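Local coordinates for superoxide dismutase [Mn/Fe] (PDB 1UES), which destroys superoxide radicals by dismuting them to oxygen and hydrogen peroxide, working as a homodimer with one manganese or iron ion per subunit, at residues W123-S128 / A142-R147. The protein carries 1 engineered substitution. Residues are numbered along the deposited sequence; the frame is centred on the assembly and turned at random.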
loop_
_atom_site.group_PDB
_atom_site.type_symbol
_atom_site.label_atom_id
_atom_site.label_comp_id
_atom_site.label_asym_id
_atom_site.label_seq_id
_atom_site.Cartn_x
_atom_site.Cartn_y
_atom_site.Cartn_z
ATOM N N TRP A 123 -4.564 -7.233 3.789
ATOM C CA TRP A 123 -4.872 -7.805 5.101
ATOM C C TRP A 123 -4.655 -9.300 5.134
ATOM O O TRP A 123 -4.917 -9.963 4.137
ATOM C CB TRP A 123 -6.348 -7.610 5.425
ATOM C CG TRP A 123 -6.821 -6.212 5.299
ATOM C CD1 TRP A 123 -7.094 -5.537 4.134
ATOM C CD2 TRP A 123 -7.068 -5.291 6.370
ATOM N NE1 TRP A 123 -7.492 -4.250 4.417
ATOM C CE2 TRP A 123 -7.485 -4.073 5.773
ATOM C CE3 TRP A 123 -6.982 -5.368 7.769
ATOM C CZ2 TRP A 123 -7.813 -2.941 6.533
ATOM C CZ3 TRP A 123 -7.310 -4.230 8.525
ATOM C CH2 TRP A 123 -7.718 -3.041 7.897
ATOM N N VAL A 124 -4.167 -9.828 6.260
ATOM C CA VAL A 124 -4.071 -11.280 6.377
ATOM C C VAL A 124 -5.251 -11.561 7.344
ATOM O O VAL A 124 -5.447 -10.857 8.345
ATOM C CB VAL A 124 -2.704 -11.760 6.937
ATOM C CG1 VAL A 124 -2.343 -11.018 8.176
ATOM C CG2 VAL A 124 -2.750 -13.265 7.182
ATOM N N TRP A 125 -6.069 -12.534 6.978
ATOM C CA TRP A 125 -7.260 -12.874 7.747
ATOM C C TRP A 125 -7.299 -14.326 8.215
ATOM O O TRP A 125 -6.863 -15.226 7.496
ATOM C CB TRP A 125 -8.494 -12.628 6.856
ATOM C CG TRP A 125 -9.109 -11.262 6.976
ATOM C CD1 TRP A 125 -9.045 -10.230 6.067
ATOM C CD2 TRP A 125 -9.895 -10.788 8.066
ATOM N NE1 TRP A 125 -9.761 -9.136 6.545
ATOM C CE2 TRP A 125 -10.287 -9.454 7.767
ATOM C CE3 TRP A 125 -10.310 -11.357 9.274
ATOM C CZ2 TRP A 125 -11.072 -8.688 8.641
ATOM C CZ3 TRP A 125 -11.089 -10.594 10.148
ATOM C CH2 TRP A 125 -11.462 -9.271 9.826
ATOM N N LEU A 126 -7.792 -14.535 9.430
ATOM C CA LEU A 126 -8.027 -15.874 9.934
ATOM C C LEU A 126 -9.552 -15.901 9.754
ATOM O O LEU A 126 -10.252 -15.000 10.211
ATOM C CB LEU A 126 -7.669 -16.023 11.401
ATOM C CG LEU A 126 -8.163 -17.356 11.987
ATOM C CD1 LEU A 126 -7.443 -18.534 11.309
ATOM C CD2 LEU A 126 -7.936 -17.362 13.469
ATOM N N ALA A 127 -10.055 -16.889 9.023
ATOM C CA ALA A 127 -11.487 -16.973 8.779
ATOM C C ALA A 127 -12.009 -18.398 9.024
ATOM O O ALA A 127 -11.233 -19.349 9.072
ATOM C CB ALA A 127 -11.786 -16.548 7.342
ATOM N N SER A 128 -13.315 -18.539 9.237
ATOM C CA SER A 128 -13.888 -19.873 9.432
ATOM C C SER A 128 -15.092 -20.050 8.497
ATOM O O SER A 128 -15.696 -19.059 8.055
ATOM C CB SER A 128 -14.343 -20.079 10.885
ATOM O OG SER A 128 -15.333 -19.141 11.274
ATOM N N ALA A 142 -8.612 -3.922 -0.236
ATOM C CA ALA A 142 -9.751 -3.876 0.677
ATOM C C ALA A 142 -10.476 -5.192 0.958
ATOM O O ALA A 142 -11.523 -5.189 1.610
ATOM C CB ALA A 142 -10.760 -2.837 0.174
ATOM N N GLY A 143 -9.914 -6.300 0.474
ATOM C CA GLY A 143 -10.541 -7.589 0.660
ATOM C C GLY A 143 -10.937 -7.980 2.056
ATOM O O GLY A 143 -10.296 -7.604 3.038
ATOM N N ASN A 144 -12.007 -8.759 2.136
ATOM C CA ASN A 144 -12.511 -9.260 3.399
ATOM C C ASN A 144 -13.182 -10.613 3.124
ATOM O O ASN A 144 -13.909 -10.746 2.151
ATOM C CB ASN A 144 -13.510 -8.258 3.984
ATOM C CG ASN A 144 -13.975 -8.655 5.362
ATOM O OD1 ASN A 144 -13.581 -8.062 6.394
ATOM N ND2 ASN A 144 -14.804 -9.660 5.404
ATOM N N PRO A 145 -12.959 -11.618 3.991
ATOM C CA PRO A 145 -13.519 -12.974 3.872
ATOM C C PRO A 145 -15.017 -13.016 3.657
ATOM O O PRO A 145 -15.538 -13.980 3.087
ATOM C CB PRO A 145 -13.145 -13.641 5.189
ATOM C CG PRO A 145 -11.914 -12.946 5.613
ATOM C CD PRO A 145 -12.108 -11.500 5.184
ATOM N N VAL A 146 -15.713 -11.992 4.128
ATOM C CA VAL A 146 -17.156 -11.965 3.938
ATOM C C VAL A 146 -17.528 -11.941 2.465
ATOM O O VAL A 146 -18.632 -12.333 2.083
ATOM C CB VAL A 146 -17.852 -10.763 4.663
ATOM C CG1 VAL A 146 -17.423 -10.710 6.086
ATOM C CG2 VAL A 146 -17.562 -9.459 3.950
ATOM N N ARG A 147 -16.623 -11.485 1.612
ATOM C CA ARG A 147 -16.955 -11.455 0.196
ATOM C C ARG A 147 -16.994 -12.886 -0.367
ATOM O O ARG A 147 -17.448 -13.100 -1.490
ATOM C CB ARG A 147 -15.938 -10.602 -0.576
ATOM C CG ARG A 147 -16.522 -9.864 -1.780
ATOM C CD ARG A 147 -15.420 -9.154 -2.566
ATOM N NE ARG A 147 -15.938 -8.050 -3.382
ATOM C CZ ARG A 147 -15.243 -7.435 -4.330
ATOM N NH1 ARG A 147 -13.991 -7.810 -4.593
ATOM N NH2 ARG A 147 -15.794 -6.439 -5.015
#
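W123, W125 and A127, alternate residues on one side of strand 122-128, meet residues A142 to P145, a loop leading into a 3-10 turn; the touching parts run in nearly the same direction, 13° apart, with no hydrogen bond joining them. A loop can thus pack on a sheet through proline and indole without backbone pairing. CD of P145 lies over one face of the W125 indole, 3.4 Å from the centroid of the five-membered ring and 9° off its normal, a CH-pi contact. CG of P145 sits 3.5 Å from CG of W125, and beyond it CB of P145 meets CB of A127 at 3.9 Å. The N144 side chain, CG anti to its backbone N, brings its amide to the six-membered end of the W125 indole, the two planes 63° apart. N73 of helix 62-79 ties both segments together, taking a hydrogen bond from NE1 of W125 and giving one to O of G143. That same carbonyl oxygen is 4.0 Å from CD1 of W123, whose NE1 hydrogen-bonds to OE1 of Q70. W123 packs edge-to-face on the manganese ligand H74 and close to D157, so the contact runs from the C-terminal domain's antiparallel sheet into the second shell of the superoxide dismutase metal site.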